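Local coordinates for periplasmic branched-chain amino acid-binding protein (Burkholderia mallei, PDB 3I09), which probably captures branched-chain amino acids or related small acids in the periplasm for an ABC transporter, and here holds acetoacetic acid between its two lobes, at residues His119-Thr124 against Gln280-Ser285; Val97-Gly102 against Tyr284-Thr289; Ser186-Ala191 against Ile212-Glu217; Lys141-Leu146 against Lys225-Leu230; Ala105-Asn110 against Gly153-Lys158. All coordinates share one frame; numbering follows the deposited sequence.

Contact 1: His119-Thr124 against Gln280-Ser285. With AAE (acetoacetic acid), chain C.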
# COMPACT_ATOMS: atom_id res chain seq x y z
N HIS A 119 4.61 -1.12 -9.20
CA HIS A 119 4.08 -1.25 -7.85
C HIS A 119 4.86 -0.27 -6.98
O HIS A 119 6.03 -0.46 -6.70
CB HIS A 119 4.16 -2.71 -7.35
CG HIS A 119 3.16 -3.03 -6.26
ND1 HIS A 119 3.16 -4.24 -5.60
CD2 HIS A 119 2.10 -2.35 -5.78
CE1 HIS A 119 2.19 -4.26 -4.71
NE2 HIS A 119 1.52 -3.12 -4.79
N TYR A 120 4.19 0.82 -6.62
CA TYR A 120 4.89 2.03 -6.27
C TYR A 120 5.25 2.23 -4.79
O TYR A 120 6.34 2.76 -4.50
CB TYR A 120 4.14 3.27 -6.76
CG TYR A 120 4.98 4.54 -6.86
CD1 TYR A 120 5.69 4.83 -8.03
CD2 TYR A 120 4.98 5.49 -5.83
CE1 TYR A 120 6.41 6.02 -8.15
CE2 TYR A 120 5.73 6.68 -5.93
CZ TYR A 120 6.42 6.95 -7.11
OH TYR A 120 7.17 8.09 -7.26
N ALA A 121 4.35 1.87 -3.88
CA ALA A 121 4.45 2.30 -2.47
C ALA A 121 4.94 1.27 -1.47
O ALA A 121 5.79 1.58 -0.61
CB ALA A 121 3.14 2.90 -2.00
N TYR A 122 4.40 0.07 -1.54
CA TYR A 122 4.70 -1.01 -0.59
C TYR A 122 4.20 -2.31 -1.20
O TYR A 122 3.46 -2.29 -2.15
CB TYR A 122 4.03 -0.81 0.77
CG TYR A 122 2.57 -1.07 0.76
CD1 TYR A 122 1.69 -0.20 0.10
CD2 TYR A 122 2.04 -2.25 1.28
CE1 TYR A 122 0.31 -0.47 0.04
CE2 TYR A 122 0.65 -2.51 1.25
CZ TYR A 122 -0.19 -1.64 0.61
OH TYR A 122 -1.55 -1.92 0.57
N ASP A 123 4.63 -3.44 -0.66
CA ASP A 123 3.95 -4.71 -0.96
C ASP A 123 4.02 -5.63 0.22
O ASP A 123 4.63 -5.33 1.26
CB ASP A 123 4.44 -5.39 -2.27
CG ASP A 123 5.87 -5.90 -2.22
OD1 ASP A 123 6.35 -6.30 -1.14
OD2 ASP A 123 6.51 -5.89 -3.31
N THR A 124 3.35 -6.76 0.09
CA THR A 124 3.27 -7.72 1.21
C THR A 124 4.58 -8.40 1.56
O THR A 124 4.76 -8.82 2.71
CB THR A 124 2.21 -8.78 0.91
OG1 THR A 124 2.46 -9.37 -0.36
CG2 THR A 124 0.83 -8.14 0.91
N GLN A 280 -1.60 8.36 0.22
CA GLN A 280 -1.93 9.66 -0.33
C GLN A 280 -0.68 10.41 -0.81
O GLN A 280 -0.67 10.97 -1.92
CB GLN A 280 -2.77 10.44 0.70
CG GLN A 280 -4.19 9.83 0.83
CD GLN A 280 -4.84 9.88 2.19
OE1 GLN A 280 -4.22 10.25 3.21
NE2 GLN A 280 -6.13 9.52 2.22
N ALA A 281 0.39 10.34 -0.02
CA ALA A 281 1.73 10.81 -0.45
C ALA A 281 2.23 10.13 -1.72
O ALA A 281 2.64 10.78 -2.70
CB ALA A 281 2.77 10.62 0.71
N ALA A 282 2.19 8.80 -1.72
CA ALA A 282 2.61 8.00 -2.89
C ALA A 282 1.78 8.28 -4.15
O ALA A 282 2.33 8.33 -5.25
CB ALA A 282 2.58 6.53 -2.56
N ASP A 283 0.46 8.51 -3.99
CA ASP A 283 -0.40 8.91 -5.11
C ASP A 283 0.16 10.15 -5.81
O ASP A 283 0.29 10.18 -7.06
CB ASP A 283 -1.84 9.21 -4.66
CG ASP A 283 -2.65 7.98 -4.23
OD1 ASP A 283 -2.36 6.85 -4.67
OD2 ASP A 283 -3.62 8.19 -3.42
N TYR A 284 0.46 11.19 -5.02
CA TYR A 284 1.02 12.43 -5.56
C TYR A 284 2.37 12.13 -6.24
O TYR A 284 2.60 12.53 -7.38
CB TYR A 284 1.15 13.48 -4.45
CG TYR A 284 1.78 14.79 -4.86
CD1 TYR A 284 3.11 14.88 -5.19
CD2 TYR A 284 1.02 15.97 -4.91
CE1 TYR A 284 3.70 16.09 -5.56
CE2 TYR A 284 1.61 17.20 -5.24
CZ TYR A 284 2.94 17.23 -5.60
OH TYR A 284 3.51 18.40 -5.95
N SER A 285 3.24 11.40 -5.56
CA SER A 285 4.59 11.15 -6.08
C SER A 285 4.56 10.37 -7.39
O SER A 285 5.34 10.63 -8.30
CB SER A 285 5.43 10.38 -5.04
OG SER A 285 6.70 10.00 -5.55
O1 AAE C . -3.98 -4.73 -1.01
C2 AAE C . -4.97 -4.57 -0.27
O3 AAE C . -6.07 -5.11 -0.50
C4 AAE C . -4.80 -3.75 1.00
C5 AAE C . -5.15 -2.31 0.76
O8 AAE C . -5.31 -1.85 -0.39
C9 AAE C . -5.13 -1.44 1.99
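The ring of Tyr120 meets helix 278-297 with its hydroxyl edge, where Ser285 OG lies near the ring plane. The Ala282 carbonyl oxygen sits obliquely to the same ring, 3.8 Å from Tyr120 CE2. Tyr120 OH and Ser285 OG are 2.6 Å apart and hydrogen-bonded. Thr289 OG1 also bonds to Tyr120 OH, and Asp316 OD2 to Ser285 OG. Tyr120 CG stands anti to the backbone N (chi1 -161°), which carries the hydroxyl out to Ser285. Beside it, Ala121 CB touches Ala282 CB at 3.7 Å, and the two backbones come close there. Over one face of the His119 ring lies the Tyr122 carbonyl oxygen, offset toward the rim. Tyr122 belongs to the ligand pocket. Its OH is 3.6 Å from C5 of acetoacetic acid and bonds to Gly102 O. The contact is buried, and the chain of bonds from Thr289 through Tyr120 and Ser285 to Asp316 satisfies the hydroxyls inside the protein. The acidic Asp316 at its end would probably polarise it.

Contact 2: Val97-Gly102 against Tyr284-Thr289. With AAE (acetoacetic acid), chain C.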
# COMPACT_ATOMS: atom_id res chain seq x y z
N VAL A 97 0.05 1.95 -19.44
CA VAL A 97 0.79 2.15 -18.21
C VAL A 97 -0.11 2.13 -16.96
O VAL A 97 -1.11 2.86 -16.87
CB VAL A 97 1.62 3.48 -18.24
CG1 VAL A 97 2.40 3.70 -16.90
CG2 VAL A 97 2.57 3.48 -19.48
N TYR A 98 0.26 1.28 -16.01
CA TYR A 98 -0.51 1.03 -14.83
C TYR A 98 0.40 1.16 -13.60
O TYR A 98 1.35 0.37 -13.42
CB TYR A 98 -1.13 -0.37 -14.90
CG TYR A 98 -1.86 -0.84 -13.64
CD1 TYR A 98 -2.80 -0.04 -12.98
CD2 TYR A 98 -1.64 -2.12 -13.15
CE1 TYR A 98 -3.48 -0.51 -11.87
CE2 TYR A 98 -2.30 -2.60 -12.04
CZ TYR A 98 -3.21 -1.80 -11.40
OH TYR A 98 -3.83 -2.30 -10.29
N ILE A 99 0.10 2.14 -12.74
CA ILE A 99 0.85 2.30 -11.52
C ILE A 99 -0.08 2.05 -10.36
O ILE A 99 -1.11 2.73 -10.18
CB ILE A 99 1.47 3.69 -11.42
CG1 ILE A 99 2.35 3.93 -12.63
CG2 ILE A 99 2.28 3.78 -10.12
CD1 ILE A 99 2.99 5.33 -12.65
N ASN A 100 0.22 1.02 -9.59
CA ASN A 100 -0.56 0.70 -8.40
C ASN A 100 0.09 1.19 -7.11
O ASN A 100 1.27 0.92 -6.85
CB ASN A 100 -0.85 -0.77 -8.28
CG ASN A 100 -1.88 -1.04 -7.19
OD1 ASN A 100 -1.56 -0.93 -6.01
ND2 ASN A 100 -3.14 -1.28 -7.58
N ILE A 101 -0.68 1.97 -6.34
CA ILE A 101 -0.22 2.48 -5.05
C ILE A 101 -0.89 1.77 -3.86
O ILE A 101 -0.22 1.27 -2.94
CB ILE A 101 -0.50 4.00 -4.91
CG1 ILE A 101 0.49 4.83 -5.75
CG2 ILE A 101 -0.38 4.44 -3.45
CD1 ILE A 101 0.42 4.61 -7.17
N GLY A 102 -2.22 1.74 -3.86
CA GLY A 102 -2.93 1.39 -2.64
C GLY A 102 -2.92 -0.08 -2.26
O GLY A 102 -3.09 -0.40 -1.08
N TYR A 284 0.46 11.19 -5.02
CA TYR A 284 1.02 12.43 -5.56
C TYR A 284 2.37 12.13 -6.24
O TYR A 284 2.60 12.53 -7.38
CB TYR A 284 1.15 13.48 -4.45
CG TYR A 284 1.78 14.79 -4.86
CD1 TYR A 284 3.11 14.88 -5.19
CD2 TYR A 284 1.02 15.97 -4.91
CE1 TYR A 284 3.70 16.09 -5.56
CE2 TYR A 284 1.61 17.20 -5.24
CZ TYR A 284 2.94 17.23 -5.60
OH TYR A 284 3.51 18.40 -5.95
N SER A 285 3.24 11.40 -5.56
CA SER A 285 4.59 11.15 -6.08
C SER A 285 4.56 10.37 -7.39
O SER A 285 5.34 10.63 -8.30
CB SER A 285 5.43 10.38 -5.04
OG SER A 285 6.70 10.00 -5.55
N SER A 286 3.70 9.37 -7.45
CA SER A 286 3.60 8.47 -8.62
C SER A 286 3.16 9.26 -9.84
O SER A 286 3.66 9.04 -10.95
CB SER A 286 2.64 7.28 -8.34
OG SER A 286 1.32 7.75 -8.28
N VAL A 287 2.27 10.25 -9.65
CA VAL A 287 1.83 11.10 -10.76
C VAL A 287 2.96 12.02 -11.25
O VAL A 287 3.18 12.18 -12.44
CB VAL A 287 0.53 11.88 -10.38
CG1 VAL A 287 0.19 12.99 -11.39
CG2 VAL A 287 -0.63 10.83 -10.29
N THR A 288 3.69 12.62 -10.32
CA THR A 288 4.85 13.36 -10.67
C THR A 288 5.85 12.51 -11.48
O THR A 288 6.35 12.94 -12.51
CB THR A 288 5.54 13.95 -9.44
OG1 THR A 288 4.60 14.68 -8.66
CG2 THR A 288 6.66 14.87 -9.89
N THR A 289 6.08 11.29 -11.03
CA THR A 289 6.99 10.36 -11.71
C THR A 289 6.51 10.03 -13.12
O THR A 289 7.29 10.07 -14.08
CB THR A 289 7.19 9.12 -10.83
OG1 THR A 289 7.86 9.55 -9.63
CG2 THR A 289 7.99 8.03 -11.59
O1 AAE C . -3.98 -4.73 -1.01
C2 AAE C . -4.97 -4.57 -0.27
O3 AAE C . -6.07 -5.11 -0.50
C4 AAE C . -4.80 -3.75 1.00
C5 AAE C . -5.15 -2.31 0.76
O8 AAE C . -5.31 -1.85 -0.39
C9 AAE C . -5.13 -1.44 1.99
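Ser286 is the one helix residue that both isoleucines touch. Ile101 reaches it with the end of its longer branch, CD1 lying 3.4 Å from Ser286 OG and 3.7 Å from Ser286 CB. Ile99 uses its short branch instead, with CG2 3.9 Å from Ser286 CB. With Ile99 CG1 anti to the carbonyl carbon (chi1 -57°), the short branch CG2 faces Ser286. No hydrogen bond crosses between the segments. The serine hydroxyl turns back to its own helix and bonds to Asp283 O, with a weaker bond to Ala282 O. Its CB and the side of its oxygen meet the isoleucine methyls. Tyr120 packs on Ile99, Ile101 and Ser286. The strand 97-100 belongs to the mixed sheet of one lobe, in the type I periplasmic binding protein fold, and helix 278-297 lies against that sheet. Asn100 points away from the helix. Its ND2 bonds to Tyr98 OH at 3.0 Å, with the hydroxyl tilted 17° from the amide plane. Asn100 OD1 takes the N-H of Ala103 and ties the strand end to the pocket loop. In that loop Gly102 O lies 2.7 Å from O8 of acetoacetic acid. The ligand is hydrogen-bonded to Ser81, Tyr150 and the backbone N of Asn80 and Gly104.

Contact 3: Ser186-Ala191 against Ile212-Glu217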
# COMPACT_ATOMS: atom_id res chain seq x y z
N SER A 186 -15.85 -14.92 16.99
CA SER A 186 -15.54 -16.35 16.84
C SER A 186 -14.13 -16.60 16.29
O SER A 186 -13.41 -17.50 16.75
CB SER A 186 -16.60 -17.06 15.99
OG SER A 186 -16.50 -16.68 14.63
N PHE A 187 -13.70 -15.75 15.36
CA PHE A 187 -12.37 -15.83 14.81
C PHE A 187 -11.30 -15.59 15.90
O PHE A 187 -10.31 -16.32 15.99
CB PHE A 187 -12.18 -14.80 13.68
CG PHE A 187 -13.32 -14.78 12.67
CD1 PHE A 187 -13.88 -15.95 12.19
CD2 PHE A 187 -13.81 -13.59 12.20
CE1 PHE A 187 -14.93 -15.91 11.26
CE2 PHE A 187 -14.84 -13.55 11.26
CZ PHE A 187 -15.40 -14.71 10.80
N LEU A 188 -11.54 -14.59 16.74
CA LEU A 188 -10.57 -14.27 17.79
C LEU A 188 -10.50 -15.38 18.84
O LEU A 188 -9.42 -15.73 19.29
CB LEU A 188 -10.88 -12.89 18.41
CG LEU A 188 -10.55 -11.63 17.60
CD1 LEU A 188 -11.22 -10.42 18.24
CD2 LEU A 188 -9.08 -11.38 17.42
N LEU A 189 -11.63 -15.99 19.16
CA LEU A 189 -11.62 -17.12 20.09
C LEU A 189 -10.85 -18.34 19.54
O LEU A 189 -10.13 -19.01 20.29
CB LEU A 189 -13.02 -17.46 20.53
CG LEU A 189 -13.63 -16.31 21.34
CD1 LEU A 189 -15.04 -16.67 21.78
CD2 LEU A 189 -12.76 -15.87 22.57
N GLN A 190 -10.96 -18.61 18.24
CA GLN A 190 -10.16 -19.66 17.60
C GLN A 190 -8.70 -19.36 17.75
O GLN A 190 -7.94 -20.22 18.16
CB GLN A 190 -10.46 -19.79 16.11
CG GLN A 190 -11.80 -20.34 15.82
CD GLN A 190 -12.12 -20.33 14.33
OE1 GLN A 190 -11.34 -20.87 13.52
NE2 GLN A 190 -13.25 -19.71 13.96
N ALA A 191 -8.32 -18.13 17.43
CA ALA A 191 -6.93 -17.69 17.58
C ALA A 191 -6.48 -17.83 19.03
O ALA A 191 -5.38 -18.28 19.29
CB ALA A 191 -6.73 -16.26 17.08
N ILE A 212 -8.63 -5.11 16.12
CA ILE A 212 -7.85 -4.68 17.27
C ILE A 212 -8.80 -4.27 18.40
O ILE A 212 -8.57 -4.63 19.57
CB ILE A 212 -6.87 -3.56 16.92
CG1 ILE A 212 -5.77 -4.14 16.04
CG2 ILE A 212 -6.23 -2.94 18.20
CD1 ILE A 212 -4.85 -3.11 15.48
N LYS A 213 -9.87 -3.55 18.04
CA LYS A 213 -10.87 -3.15 19.02
C LYS A 213 -11.46 -4.36 19.71
O LYS A 213 -11.51 -4.42 20.95
CB LYS A 213 -12.01 -2.38 18.36
CG LYS A 213 -11.69 -0.93 18.13
CD LYS A 213 -12.85 -0.25 17.40
CE LYS A 213 -12.51 1.20 17.04
NZ LYS A 213 -13.70 1.96 16.48
N ALA A 214 -11.91 -5.31 18.88
CA ALA A 214 -12.45 -6.60 19.36
C ALA A 214 -11.46 -7.40 20.19
O ALA A 214 -11.84 -7.95 21.21
CB ALA A 214 -12.96 -7.43 18.18
N ALA A 215 -10.20 -7.49 19.76
CA ALA A 215 -9.19 -8.21 20.54
C ALA A 215 -8.97 -7.61 21.95
O ALA A 215 -8.86 -8.33 22.93
CB ALA A 215 -7.88 -8.28 19.80
N LYS A 216 -8.90 -6.28 22.02
CA LYS A 216 -8.70 -5.59 23.28
C LYS A 216 -9.96 -5.81 24.11
O LYS A 216 -9.84 -6.27 25.25
CB LYS A 216 -8.36 -4.10 23.08
CG LYS A 216 -7.99 -3.36 24.40
CD LYS A 216 -7.10 -2.14 24.11
CE LYS A 216 -6.73 -1.33 25.36
NZ LYS A 216 -7.77 -0.28 25.62
N GLU A 217 -11.14 -5.58 23.52
CA GLU A 217 -12.43 -5.84 24.18
C GLU A 217 -12.56 -7.23 24.79
O GLU A 217 -12.91 -7.33 25.98
CB GLU A 217 -13.62 -5.60 23.22
CG GLU A 217 -14.96 -6.31 23.65
CD GLU A 217 -16.10 -6.31 22.59
OE1 GLU A 217 -15.86 -6.04 21.39
OE2 GLU A 217 -17.27 -6.59 22.97
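Segments 186-191 and 212-217, both helical, come nearest at Leu188 and Ala215, whose CA atoms are 6.8 Å apart. Leu188 is the single residue of its segment that reaches across, and it does so with both methyls. CD1 comes between two successive residues of the other helix. It is 3.5 Å from Ala214 CB, tighter than usual for two carbons, and 3.5 Å from the backbone N of Ala215. CD2 lies alongside Ala215 CB at 4.1 Å. The torsions explain this fork: CG is anti to the carbonyl carbon (chi1 -74°), and chi2 of 167° sets CD1 on Ala214 and CD2 on Ala215. The two alanines are small, and the leucine can therefore come down near the helix backbone. Ile220 packs on both Leu188 and Ala215, and Leu199 of strand 198-202 lies on Leu188. The two helices are joined in sequence through that strand, as in the alternating helices and strands of each lobe of this fold. No hydrogen bond links the two segments. Between them the contact is van der Waals packing of the leucine methyls on the alanines and the Ala215 backbone N, with Leu188 and Ala215 buried and Ala214 partly exposed.

Contact 4: Lys141-Leu146 against Lys225-Leu230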
# COMPACT_ATOMS: atom_id res chain seq x y z
N LYS A 141 7.85 -16.10 18.53
CA LYS A 141 8.18 -17.27 17.73
C LYS A 141 6.96 -18.01 17.20
O LYS A 141 6.99 -18.50 16.07
CB LYS A 141 9.05 -18.26 18.52
CG LYS A 141 10.37 -17.68 19.00
CD LYS A 141 11.24 -17.08 17.88
CE LYS A 141 12.50 -16.42 18.48
NZ LYS A 141 13.48 -15.96 17.47
N THR A 142 5.88 -18.09 18.00
CA THR A 142 4.68 -18.82 17.55
C THR A 142 3.54 -17.89 17.13
O THR A 142 3.21 -16.95 17.86
CB THR A 142 4.14 -19.86 18.56
OG1 THR A 142 3.65 -19.22 19.73
CG2 THR A 142 5.21 -20.85 18.92
N TRP A 143 2.95 -18.20 15.97
CA TRP A 143 1.99 -17.32 15.27
C TRP A 143 0.68 -18.02 14.92
O TRP A 143 0.69 -19.18 14.52
CB TRP A 143 2.56 -16.77 13.96
CG TRP A 143 3.65 -15.77 14.13
CD1 TRP A 143 4.84 -15.96 14.77
CD2 TRP A 143 3.66 -14.41 13.67
NE1 TRP A 143 5.59 -14.83 14.74
CE2 TRP A 143 4.90 -13.86 14.06
CE3 TRP A 143 2.76 -13.61 12.96
CZ2 TRP A 143 5.26 -12.53 13.77
CZ3 TRP A 143 3.12 -12.32 12.67
CH2 TRP A 143 4.35 -11.79 13.08
N PHE A 144 -0.41 -17.26 15.03
CA PHE A 144 -1.72 -17.64 14.49
C PHE A 144 -2.20 -16.45 13.66
O PHE A 144 -2.13 -15.29 14.11
CB PHE A 144 -2.71 -17.98 15.60
CG PHE A 144 -3.98 -18.67 15.10
CD1 PHE A 144 -5.07 -17.93 14.68
CD2 PHE A 144 -4.05 -20.06 15.05
CE1 PHE A 144 -6.22 -18.57 14.24
CE2 PHE A 144 -5.21 -20.70 14.61
CZ PHE A 144 -6.28 -19.95 14.20
N PHE A 145 -2.66 -16.71 12.44
CA PHE A 145 -3.10 -15.61 11.55
C PHE A 145 -4.61 -15.41 11.55
O PHE A 145 -5.40 -16.40 11.54
CB PHE A 145 -2.59 -15.80 10.12
CG PHE A 145 -1.11 -15.65 9.98
CD1 PHE A 145 -0.56 -14.41 9.81
CD2 PHE A 145 -0.27 -16.75 10.07
CE1 PHE A 145 0.81 -14.24 9.73
CE2 PHE A 145 1.12 -16.60 9.96
CZ PHE A 145 1.65 -15.34 9.79
N LEU A 146 -5.00 -14.13 11.56
CA LEU A 146 -6.36 -13.72 11.23
C LEU A 146 -6.25 -13.09 9.85
O LEU A 146 -5.62 -12.04 9.69
CB LEU A 146 -6.88 -12.71 12.25
CG LEU A 146 -8.27 -12.11 12.05
CD1 LEU A 146 -9.36 -13.20 12.07
CD2 LEU A 146 -8.57 -11.06 13.13
N LYS A 225 0.23 -11.14 21.81
CA LYS A 225 0.59 -9.88 21.23
C LYS A 225 0.04 -9.77 19.79
O LYS A 225 0.09 -10.74 19.03
CB LYS A 225 2.11 -9.71 21.22
CG LYS A 225 2.72 -9.30 22.56
CD LYS A 225 4.07 -8.60 22.37
CE LYS A 225 4.69 -8.06 23.68
NZ LYS A 225 5.91 -7.19 23.39
N LEU A 226 -0.49 -8.61 19.42
CA LEU A 226 -0.98 -8.40 18.06
C LEU A 226 0.18 -7.95 17.18
O LEU A 226 0.98 -7.15 17.61
CB LEU A 226 -2.08 -7.35 18.01
CG LEU A 226 -3.26 -7.53 18.96
CD1 LEU A 226 -4.27 -6.37 18.82
CD2 LEU A 226 -3.94 -8.86 18.73
N ALA A 227 0.29 -8.52 15.98
CA ALA A 227 1.20 -8.02 14.97
C ALA A 227 0.31 -7.43 13.88
O ALA A 227 -0.35 -8.15 13.13
CB ALA A 227 2.10 -9.11 14.44
N ALA A 228 0.28 -6.11 13.80
CA ALA A 228 -0.53 -5.42 12.82
C ALA A 228 0.34 -5.34 11.57
O ALA A 228 1.23 -4.50 11.43
CB ALA A 228 -0.93 -4.04 13.34
N LEU A 229 0.11 -6.26 10.65
CA LEU A 229 0.99 -6.40 9.51
C LEU A 229 0.79 -5.29 8.46
O LEU A 229 1.69 -5.04 7.65
CB LEU A 229 0.79 -7.79 8.89
CG LEU A 229 1.16 -8.94 9.81
CD1 LEU A 229 0.65 -10.30 9.21
CD2 LEU A 229 2.67 -9.01 10.06
N LEU A 230 -0.36 -4.62 8.49
CA LEU A 230 -0.54 -3.41 7.68
C LEU A 230 -1.40 -2.40 8.44
O LEU A 230 -2.56 -2.67 8.77
CB LEU A 230 -1.14 -3.69 6.31
CG LEU A 230 -1.23 -2.48 5.39
CD1 LEU A 230 0.15 -1.73 5.22
CD2 LEU A 230 -1.86 -2.90 4.01
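The ring end of Trp143 touches both Ala227 and Leu229, and that of Phe145 touches Leu229. The closest approach is at the six-membered ring of Trp143. There Ala227 CB sits 3.8 Å from both CZ3 and CH2, obliquely to the ring. Leu229 is held more loosely between the two aromatics. Its CD2 lies at the edge of the indole, near the plane and 4.2 Å from CZ3. Its CD1 lies in the plane of the Phe145 ring, 4.0 Å from CE1, and the two side chains cross at about a right angle. Both aromatics carry CG anti to the carbonyl carbon (chi1 -70° for Trp143, -68° for Phe145), and the ring ends reach where the CB atoms do not point. The indole N-H is turned away from this apolar patch and bonds to Gly140 O. All four residues are buried, whereas Lys225 at the start of its strand is exposed. Strands 142-148 and 225-228 are not direct neighbours. Strand 198-202 runs between them in the parallel sheet, and its Ile198 packs on both Trp143 and Ala227. Over the same face lie helix 151-166, with Leu156 on Leu229, and helix 124-137, with Val135 on Trp143.

Contact 5: Ala105-Asn110 against Gly153-Lys158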
# COMPACT_ATOMS: atom_id res chain seq x y z
N ALA A 105 -0.65 -6.74 -2.61
CA ALA A 105 -0.23 -8.10 -2.94
C ALA A 105 1.03 -8.12 -3.81
O ALA A 105 1.06 -7.53 -4.91
CB ALA A 105 -1.35 -8.88 -3.65
N ASP A 106 2.05 -8.86 -3.35
CA ASP A 106 3.30 -8.98 -4.13
C ASP A 106 3.13 -9.76 -5.44
O ASP A 106 4.04 -9.77 -6.27
CB ASP A 106 4.46 -9.52 -3.28
CG ASP A 106 4.36 -10.99 -2.93
OD1 ASP A 106 3.26 -11.58 -2.96
OD2 ASP A 106 5.42 -11.57 -2.55
N THR A 107 1.96 -10.39 -5.62
CA THR A 107 1.57 -11.03 -6.86
C THR A 107 1.77 -10.11 -8.08
O THR A 107 2.09 -10.54 -9.20
CB THR A 107 0.05 -11.43 -6.77
OG1 THR A 107 -0.21 -11.99 -5.48
CG2 THR A 107 -0.26 -12.41 -7.80
N LEU A 108 1.54 -8.82 -7.86
CA LEU A 108 1.63 -7.82 -8.90
C LEU A 108 3.00 -7.71 -9.57
O LEU A 108 3.08 -7.24 -10.68
CB LEU A 108 1.24 -6.44 -8.33
CG LEU A 108 -0.25 -6.25 -8.15
CD1 LEU A 108 -0.46 -5.07 -7.15
CD2 LEU A 108 -1.01 -5.98 -9.54
N THR A 109 4.07 -8.14 -8.87
CA THR A 109 5.42 -8.10 -9.42
C THR A 109 6.06 -9.49 -9.42
O THR A 109 7.26 -9.63 -9.52
CB THR A 109 6.29 -7.12 -8.63
OG1 THR A 109 6.33 -7.51 -7.26
CG2 THR A 109 5.71 -5.66 -8.76
N ASN A 110 5.22 -10.51 -9.34
CA ASN A 110 5.66 -11.88 -9.22
C ASN A 110 4.85 -12.73 -10.18
O ASN A 110 5.05 -12.58 -11.39
CB ASN A 110 5.61 -12.32 -7.75
CG ASN A 110 6.84 -11.89 -7.00
OD1 ASN A 110 7.95 -12.45 -7.22
ND2 ASN A 110 6.69 -10.87 -6.16
N GLY A 153 -5.12 -10.68 1.83
CA GLY A 153 -4.90 -11.47 3.04
C GLY A 153 -4.06 -12.70 2.76
O GLY A 153 -3.11 -13.00 3.49
N LYS A 154 -4.42 -13.41 1.69
CA LYS A 154 -3.74 -14.65 1.33
C LYS A 154 -2.25 -14.41 1.03
O LYS A 154 -1.39 -15.16 1.49
CB LYS A 154 -4.44 -15.32 0.14
CG LYS A 154 -5.87 -15.75 0.47
CD LYS A 154 -6.56 -16.48 -0.69
CE LYS A 154 -8.08 -16.37 -0.59
NZ LYS A 154 -8.77 -16.94 -1.79
N ALA A 155 -1.96 -13.37 0.27
CA ALA A 155 -0.58 -13.03 -0.07
C ALA A 155 0.20 -12.65 1.19
O ALA A 155 1.33 -13.11 1.37
CB ALA A 155 -0.51 -11.92 -1.08
N LEU A 156 -0.43 -11.90 2.08
CA LEU A 156 0.29 -11.36 3.23
C LEU A 156 0.53 -12.47 4.21
O LEU A 156 1.61 -12.55 4.77
CB LEU A 156 -0.46 -10.20 3.89
CG LEU A 156 0.14 -9.55 5.14
CD1 LEU A 156 1.60 -9.03 4.92
CD2 LEU A 156 -0.76 -8.39 5.53
N GLU A 157 -0.46 -13.34 4.40
CA GLU A 157 -0.29 -14.50 5.27
C GLU A 157 0.84 -15.38 4.74
O GLU A 157 1.68 -15.86 5.50
CB GLU A 157 -1.60 -15.30 5.40
CG GLU A 157 -1.45 -16.59 6.24
CD GLU A 157 -2.69 -17.49 6.25
OE1 GLU A 157 -3.83 -16.98 6.37
OE2 GLU A 157 -2.53 -18.72 6.19
N LYS A 158 0.87 -15.61 3.43
CA LYS A 158 1.94 -16.46 2.89
C LYS A 158 3.34 -15.85 3.06
O LYS A 158 4.25 -16.54 3.51
CB LYS A 158 1.68 -16.83 1.42
CG LYS A 158 2.82 -17.52 0.68
CD LYS A 158 3.07 -18.90 1.19
CE LYS A 158 3.72 -19.79 0.09
NZ LYS A 158 5.01 -19.22 -0.43
O HOH W 1 2.59 -13.66 -1.36
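Ala105 and Ala155 join a pocket loop of one lobe to helix 151-166 of the other, across the hinged cleft of the type I periplasmic binding protein fold. The apolar part is small: Ala105 CB and Ala155 CB are 4.1 Å apart. Asp106 OD1 and Thr107 OG1 lie a little further from the same methyl. The polar link runs through water. One water donates to Asp106 OD1 at 2.7 Å and to Ala155 O at 3.1 Å, bridging the two segments, which have no direct hydrogen bond. The other carboxylate oxygen, Asp106 OD2, forms a salt bridge with Arg370 and a hydrogen bond with Asn159 of the same helix. The arginine probably balances the charge of the carboxylate. Within the loop, a short 3-10 turn at 106-108 is followed by two bonds to Asp106 O. Thr109 N and Asn110 ND2 reach that oxygen from opposite faces of its plane. Asn110 ND2 is 2.9 Å away, 43° above the carbonyl plane, and its own amide points almost straight at the oxygen.

From the N terminus, strand 97-100 opens contact 2, and the loop 105-110 opens contact 5. The segment 119-124 then opens contact 1, and strand 142-148 opens contact 4. Contact 5 closes first, on helix 151-166, so it crosses both contact 1 and contact 4 and is nested inside contact 2. Contact 3 opens and closes next, nested inside contact 4. Contact 4 closes at 225-230 and is itself nested within contacts 1 and 2. Those two close together on helix 278-297, sharing Tyr284 and Ser285. Contacts 1 and 2 tie helix 278-297 to the first lobe, contacts 3 and 4 lie within the second, and contact 5 spans them near the ligand.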